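Local coordinates for protein 2-aminomuconic 6-semialdehyde dehydrogenase (Pseudomonas sp., PDB 7BZV) that probably oxidises 2-aminomuconic 6-semialdehyde to the corresponding acid with NAD+ in the bacterial breakdown of 2-aminophenol, working as a tetramer, at residues Gly145-Ile150 against Cys170-Val175; Val174-Ser179 against Gly201-Val206. All coordinates share one frame; numbering follows the deposited sequence.

Interaction 1. Residues Gly145-Ile150 against Cys170-Val175; sequences GVVGVI and CGNAVV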
ATOM      1  N   GLY B 145     -24.054   8.138   0.603  1.00 31.94           N
ATOM      2  CA  GLY B 145     -25.350   8.748   0.379  1.00 33.38           C
ATOM      3  C   GLY B 145     -25.274  10.199   0.788  1.00 29.78           C
ATOM      4  O   GLY B 145     -24.587  11.002   0.157  1.00 31.04           O
ATOM      5  N   VAL B 146     -26.022  10.547   1.821  1.00 27.63           N
ATOM      6  CA  VAL B 146     -26.090  11.887   2.370  1.00 36.19           C
ATOM      7  C   VAL B 146     -25.439  11.777   3.735  1.00 40.05           C
ATOM      8  O   VAL B 146     -25.885  10.979   4.572  1.00 29.83           O
ATOM      9  CB  VAL B 146     -27.537  12.394   2.476  1.00 27.23           C
ATOM     10  CG1 VAL B 146     -27.575  13.795   3.029  1.00 36.75           C
ATOM     11  CG2 VAL B 146     -28.263  12.307   1.087  1.00 33.28           C
ATOM     12  N   VAL B 147     -24.352  12.514   3.934  1.00 34.67           N
ATOM     13  CA  VAL B 147     -23.589  12.521   5.178  1.00 33.55           C
ATOM     14  C   VAL B 147     -24.022  13.713   6.021  1.00 33.13           C
ATOM     15  O   VAL B 147     -24.013  14.858   5.550  1.00 32.89           O
ATOM     16  CB  VAL B 147     -22.084  12.572   4.872  1.00 33.18           C
ATOM     17  CG1 VAL B 147     -21.272  12.797   6.147  1.00 29.71           C
ATOM     18  CG2 VAL B 147     -21.667  11.306   4.161  1.00 31.43           C
ATOM     19  N   GLY B 148     -24.415  13.457   7.268  1.00 30.54           N
ATOM     20  CA  GLY B 148     -24.720  14.532   8.196  1.00 28.44           C
ATOM     21  C   GLY B 148     -23.462  15.001   8.922  1.00 28.83           C
ATOM     22  O   GLY B 148     -22.713  14.188   9.461  1.00 33.44           O
ATOM     23  N   VAL B 149     -23.225  16.313   8.894  1.00 32.07           N
ATOM     24  CA  VAL B 149     -22.010  16.925   9.453  1.00 34.34           C
ATOM     25  C   VAL B 149     -22.429  17.890  10.557  1.00 28.66           C
ATOM     26  O   VAL B 149     -23.059  18.917  10.294  1.00 35.05           O
ATOM     27  CB  VAL B 149     -21.175  17.659   8.388  1.00 39.31           C
ATOM     28  CG1 VAL B 149     -19.949  18.293   9.035  1.00 40.23           C
ATOM     29  CG2 VAL B 149     -20.756  16.732   7.241  1.00 33.87           C
ATOM     30  N   ILE B 150     -22.055  17.578  11.781  1.00 32.13           N
ATOM     31  CA  ILE B 150     -22.342  18.421  12.925  1.00 29.84           C
ATOM     32  C   ILE B 150     -20.997  18.924  13.421  1.00 25.82           C
ATOM     33  O   ILE B 150     -20.149  18.124  13.839  1.00 31.17           O
ATOM     34  CB  ILE B 150     -23.116  17.661  14.012  1.00 40.16           C
ATOM     35  CG1 ILE B 150     -24.454  17.184  13.421  1.00 41.63           C
ATOM     36  CG2 ILE B 150     -23.322  18.555  15.221  1.00 48.39           C
ATOM     37  CD1 ILE B 150     -25.155  16.154  14.252  1.00 44.46           C
ATOM     38  N   CYS B 170     -15.682  11.579  -1.915  1.00 21.66           N
ATOM     39  CA  CYS B 170     -16.284  10.253  -2.050  1.00 25.43           C
ATOM     40  C   CYS B 170     -17.632  10.300  -2.764  1.00 26.68           C
ATOM     41  O   CYS B 170     -18.279   9.254  -2.942  1.00 24.87           O
ATOM     42  CB  CYS B 170     -16.431   9.640  -0.669  1.00 26.80           C
ATOM     43  SG  CYS B 170     -14.852   9.146   0.023  1.00 27.17           S
ATOM     44  N   GLY B 171     -18.048  11.481  -3.202  1.00 23.43           N
ATOM     45  CA  GLY B 171     -19.252  11.619  -4.020  1.00 26.70           C
ATOM     46  C   GLY B 171     -20.526  11.710  -3.224  1.00 25.30           C
ATOM     47  O   GLY B 171     -21.617  11.556  -3.800  1.00 28.49           O
ATOM     48  N   ASN B 172     -20.432  11.913  -1.917  1.00 21.47           N
ATOM     49  CA  ASN B 172     -21.635  12.118  -1.121  1.00 27.92           C
ATOM     50  C   ASN B 172     -22.207  13.515  -1.352  1.00 32.25           C
ATOM     51  O   ASN B 172     -21.523  14.433  -1.822  1.00 28.59           O
ATOM     52  CB  ASN B 172     -21.345  11.973   0.370  1.00 25.82           C
ATOM     53  CG  ASN B 172     -20.767  10.615   0.731  1.00 34.96           C
ATOM     54  OD1 ASN B 172     -21.472   9.589   0.777  1.00 27.53           O
ATOM     55  ND2 ASN B 172     -19.485  10.603   1.015  1.00 25.13           N
ATOM     56  N   ALA B 173     -23.478  13.677  -0.992  1.00 27.30           N
ATOM     57  CA  ALA B 173     -24.036  14.982  -0.664  1.00 24.22           C
ATOM     58  C   ALA B 173     -23.896  15.181   0.836  1.00 27.57           C
ATOM     59  O   ALA B 173     -23.774  14.209   1.582  1.00 35.80           O
ATOM     60  CB  ALA B 173     -25.516  15.090  -1.049  1.00 29.03           C
ATOM     61  N   VAL B 174     -23.927  16.436   1.293  1.00 32.19           N
ATOM     62  CA  VAL B 174     -23.801  16.677   2.722  1.00 29.28           C
ATOM     63  C   VAL B 174     -24.938  17.555   3.225  1.00 32.77           C
ATOM     64  O   VAL B 174     -25.487  18.386   2.496  1.00 30.06           O
ATOM     65  CB  VAL B 174     -22.429  17.299   3.141  1.00 26.49           C
ATOM     66  CG1 VAL B 174     -21.324  16.372   2.774  1.00 24.21           C
ATOM     67  CG2 VAL B 174     -22.211  18.667   2.535  1.00 24.87           C
ATOM     68  N   VAL B 175     -25.320  17.309   4.475  1.00 32.21           N
ATOM     69  CA  VAL B 175     -26.178  18.202   5.254  1.00 30.99           C
ATOM     70  C   VAL B 175     -25.388  18.612   6.478  1.00 33.08           C
ATOM     71  O   VAL B 175     -25.052  17.764   7.315  1.00 32.71           O
ATOM     72  CB  VAL B 175     -27.503  17.544   5.656  1.00 34.80           C
ATOM     73  CG1 VAL B 175     -28.341  18.524   6.446  1.00 41.48           C
ATOM     74  CG2 VAL B 175     -28.258  17.109   4.416  1.00 32.84           C
TER
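Asn172 reaches across to the start of the neighbouring strand and takes the backbone N of Gly145 on its OD1 at 3.0 Å. The bond is nearly straight, 165° at the hydrogen, and lies in the plane of the side-chain carbonyl. The amide gets there because CG stands anti to its own carbonyl carbon (chi1 -58°), leaning back beside the backbone N. Val147 lays its CG2 against the amide, 3.6 Å from Asn172 CG, so a methyl packs beside the polar group. From here the backbones zip together in parallel: Ala173 N gives to Gly145 O, and Val147 N to Ala173 O at 3.0 Å. Val175 N then returns to Val147 O, and Val149 N closes on Val175 O at 2.8 Å. On the sheet face of Val146, Ala173 and Val175, Val146 CG1 meets Val175 CG2 at 3.7 Å; Val147 and Val174 point to the other face.

One layer out, Asn172 ND2 is held by the carbonyl oxygens of Tyr475 and Ala167, fixing the rotation of the buried amide, while OD1 also takes a weak bond from Leu144 N. Gly171, with positive phi, ends helix 156-169 in a Schellman motif just ahead of Asn172. Strand, helix and adjacent parallel strand form a beta-alpha-beta crossover, the repeating element of the Rossmann-like NAD-binding domain of aldehyde dehydrogenases.

Interaction 2. Residues Val174-Ser179 against Gly201-Val206; sequences VVVKPS and GVFNLV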
ATOM      1  N   VAL B 174     -23.927  16.436   1.293  1.00 32.19           N
ATOM      2  CA  VAL B 174     -23.801  16.677   2.722  1.00 29.28           C
ATOM      3  C   VAL B 174     -24.938  17.555   3.225  1.00 32.77           C
ATOM      4  O   VAL B 174     -25.487  18.386   2.496  1.00 30.06           O
ATOM      5  CB  VAL B 174     -22.429  17.299   3.141  1.00 26.49           C
ATOM      6  CG1 VAL B 174     -21.324  16.372   2.774  1.00 24.21           C
ATOM      7  CG2 VAL B 174     -22.211  18.667   2.535  1.00 24.87           C
ATOM      8  N   VAL B 175     -25.320  17.309   4.475  1.00 32.21           N
ATOM      9  CA  VAL B 175     -26.178  18.202   5.254  1.00 30.99           C
ATOM     10  C   VAL B 175     -25.388  18.612   6.478  1.00 33.08           C
ATOM     11  O   VAL B 175     -25.052  17.764   7.315  1.00 32.71           O
ATOM     12  CB  VAL B 175     -27.503  17.544   5.656  1.00 34.80           C
ATOM     13  CG1 VAL B 175     -28.341  18.524   6.446  1.00 41.48           C
ATOM     14  CG2 VAL B 175     -28.258  17.109   4.416  1.00 32.84           C
ATOM     15  N   VAL B 176     -25.115  19.908   6.589  1.00 26.75           N
ATOM     16  CA  VAL B 176     -24.107  20.460   7.490  1.00 31.77           C
ATOM     17  C   VAL B 176     -24.813  21.369   8.472  1.00 36.75           C
ATOM     18  O   VAL B 176     -25.594  22.235   8.057  1.00 33.98           O
ATOM     19  CB  VAL B 176     -23.051  21.253   6.697  1.00 36.06           C
ATOM     20  CG1 VAL B 176     -22.448  22.321   7.528  1.00 44.61           C
ATOM     21  CG2 VAL B 176     -22.030  20.297   6.107  1.00 42.62           C
ATOM     22  N   LYS B 177     -24.547  21.179   9.761  1.00 32.85           N
ATOM     23  CA  LYS B 177     -25.071  22.098  10.776  1.00 39.41           C
ATOM     24  C   LYS B 177     -23.925  22.688  11.576  1.00 30.18           C
ATOM     25  O   LYS B 177     -23.341  21.977  12.421  1.00 35.55           O
ATOM     26  CB  LYS B 177     -26.044  21.413  11.729  1.00 36.81           C
ATOM     27  CG  LYS B 177     -26.762  22.446  12.669  1.00 46.01           C
ATOM     28  CD  LYS B 177     -26.786  21.976  14.136  1.00 48.93           C
ATOM     29  CE  LYS B 177     -25.967  22.849  15.098  1.00 47.64           C
ATOM     30  NZ  LYS B 177     -26.034  22.338  16.499  1.00 65.67           N
ATOM     31  N   PRO B 178     -23.552  23.940  11.363  1.00 31.20           N
ATOM     32  CA  PRO B 178     -22.464  24.532  12.153  1.00 31.36           C
ATOM     33  C   PRO B 178     -22.972  24.874  13.546  1.00 38.05           C
ATOM     34  O   PRO B 178     -24.177  24.957  13.792  1.00 34.24           O
ATOM     35  CB  PRO B 178     -22.106  25.802  11.380  1.00 39.59           C
ATOM     36  CG  PRO B 178     -23.514  26.236  10.777  1.00 37.35           C
ATOM     37  CD  PRO B 178     -24.175  24.916  10.434  1.00 34.65           C
ATOM     38  N   SER B 179     -22.030  25.071  14.464  1.00 37.84           N
ATOM     39  CA  SER B 179     -22.400  25.474  15.814  1.00 34.32           C
ATOM     40  C   SER B 179     -23.230  26.752  15.771  1.00 39.05           C
ATOM     41  O   SER B 179     -22.931  27.680  15.011  1.00 34.84           O
ATOM     42  CB  SER B 179     -21.160  25.724  16.659  1.00 33.46           C
ATOM     43  OG  SER B 179     -21.519  26.408  17.851  1.00 36.66           O
ATOM     44  N   GLY B 201     -28.304  20.653  -4.030  1.00 37.93           N
ATOM     45  CA  GLY B 201     -28.519  19.460  -3.251  1.00 42.40           C
ATOM     46  C   GLY B 201     -27.245  18.782  -2.787  1.00 35.89           C
ATOM     47  O   GLY B 201     -27.295  17.985  -1.840  1.00 36.88           O
ATOM     48  N   VAL B 202     -26.109  19.074  -3.431  1.00 35.49           N
ATOM     49  CA  VAL B 202     -24.848  18.446  -3.029  1.00 30.63           C
ATOM     50  C   VAL B 202     -24.391  18.984  -1.680  1.00 34.41           C
ATOM     51  O   VAL B 202     -23.984  18.219  -0.799  1.00 30.83           O
ATOM     52  CB  VAL B 202     -23.758  18.646  -4.094  1.00 29.32           C
ATOM     53  CG1 VAL B 202     -22.390  18.107  -3.566  1.00 30.79           C
ATOM     54  CG2 VAL B 202     -24.179  17.969  -5.363  1.00 32.73           C
ATOM     55  N   PHE B 203     -24.420  20.304  -1.503  1.00 29.59           N
ATOM     56  CA  PHE B 203     -24.019  20.933  -0.245  1.00 27.49           C
ATOM     57  C   PHE B 203     -25.209  21.673   0.351  1.00 39.62           C
ATOM     58  O   PHE B 203     -25.654  22.685  -0.205  1.00 30.35           O
ATOM     59  CB  PHE B 203     -22.843  21.900  -0.446  1.00 31.57           C
ATOM     60  CG  PHE B 203     -22.343  22.522   0.836  1.00 37.20           C
ATOM     61  CD1 PHE B 203     -22.931  23.673   1.351  1.00 32.56           C
ATOM     62  CD2 PHE B 203     -21.276  21.957   1.532  1.00 26.22           C
ATOM     63  CE1 PHE B 203     -22.470  24.232   2.506  1.00 33.20           C
ATOM     64  CE2 PHE B 203     -20.813  22.516   2.697  1.00 33.69           C
ATOM     65  CZ  PHE B 203     -21.404  23.641   3.198  1.00 36.33           C
ATOM     66  N   ASN B 204     -25.692  21.207   1.498  1.00 31.65           N
ATOM     67  CA  ASN B 204     -26.837  21.805   2.172  1.00 35.95           C
ATOM     68  C   ASN B 204     -26.452  22.251   3.571  1.00 33.71           C
ATOM     69  O   ASN B 204     -25.715  21.555   4.281  1.00 35.73           O
ATOM     70  CB  ASN B 204     -27.983  20.814   2.265  1.00 34.43           C
ATOM     71  CG  ASN B 204     -28.444  20.334   0.920  1.00 45.71           C
ATOM     72  OD1 ASN B 204     -29.096  21.063   0.171  1.00 43.16           O
ATOM     73  ND2 ASN B 204     -28.084  19.099   0.588  1.00 46.20           N
ATOM     74  N   LEU B 205     -26.944  23.422   3.959  1.00 34.34           N
ATOM     75  CA  LEU B 205     -26.593  24.057   5.221  1.00 34.93           C
ATOM     76  C   LEU B 205     -27.878  24.317   5.992  1.00 42.31           C
ATOM     77  O   LEU B 205     -28.760  25.035   5.503  1.00 40.28           O
ATOM     78  CB  LEU B 205     -25.839  25.372   4.996  1.00 30.22           C
ATOM     79  CG  LEU B 205     -25.573  26.303   6.199  1.00 34.57           C
ATOM     80  CD1 LEU B 205     -24.603  25.695   7.134  1.00 34.12           C
ATOM     81  CD2 LEU B 205     -25.069  27.619   5.683  1.00 36.40           C
ATOM     82  N   VAL B 206     -27.982  23.725   7.181  1.00 33.15           N
ATOM     83  CA  VAL B 206     -29.086  23.980   8.101  1.00 41.31           C
ATOM     84  C   VAL B 206     -28.521  24.521   9.404  1.00 47.37           C
ATOM     85  O   VAL B 206     -27.596  23.933   9.973  1.00 42.04           O
ATOM     86  CB  VAL B 206     -29.911  22.713   8.373  1.00 34.64           C
ATOM     87  CG1 VAL B 206     -30.748  22.378   7.135  1.00 46.31           C
ATOM     88  CG2 VAL B 206     -29.028  21.550   8.760  1.00 46.48           C
TER
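Val174 and Phe203 meet obliquely on one face of the sheet, with Val174 CG2 lying 3.6 Å from CD2 of the ring. That methyl occupies the crowded position between its own backbone N and carbonyl carbon, which turns it to the Phe203 ring. Phe203 has CG anti to its backbone N (chi1 -177°), which raises the ring off the sheet and tilts it toward the C-terminal end of the strand, where CE2 nears Val176 CG2. Farther along this face Leu205 CD1 presses on Pro178 CD at 3.4 Å, tighter than ordinary van der Waals contact, the two side chains crossing at about a right angle; Val176 CG1 backs the same methyl.

On the reverse face Asn204 folds its amide back toward the preceding turn. Its ND2 donates to Gly201 O at 2.8 Å, from well above that carbonyl's plane, and adds a weak bond to Val174 O at 3.3 Å. Val174 O therefore takes two donors from one residue, since Asn204 N bonds to it as well, and OD1 is occupied by Asp10 N. Past Asn204 along the strand, Val206 CG2 rests 3.9 Å from Val175 CG1, and Lys177 CG passes 3.2 Å from Val206 O before its chain bends away. The parallel pairing begins at Val174 N to Val202 O, 2.7 Å, and continues through Val176 N to Asn204 O and Val206 N to Val176 O.

The face of Val174, Val176, Phe203 and Leu205 is covered by helices 156-169, where Val176 meets Leu160 and Val164, and 184-196, where Phe203 packs on Ala190 and Met193. Over the other face helix 214-220 brings Ile218 onto Val175, Lys177 and Val206. Along the edges, strand 134-150 pairs with 173-177, and Leu205 shares a backbone hydrogen bond with Phe8 of strand 3-9.

Interactions 1 and 2 are consecutive beta-alpha-beta steps of one sheet, their centres about 8 Å apart. Strand 173-177 serves both: it pairs with the end of strand 134-150 on one edge and with strand 203-205 on the other, and the two contacts have Val174 and Val175 in common. Along the chain the order is strand 134-150, helix 156-169, strand 173-177, helix 184-196, strand 203-205. The two contacts also touch directly, through a probable hydrogen bond from Lys177 N to Val149 O and through packing of Val149 against Val176. Together they make three neighbouring parallel strands of the sheet in the Rossmann-like domain, which in aldehyde dehydrogenases binds NAD+ near the C-terminal ends of such parallel strands.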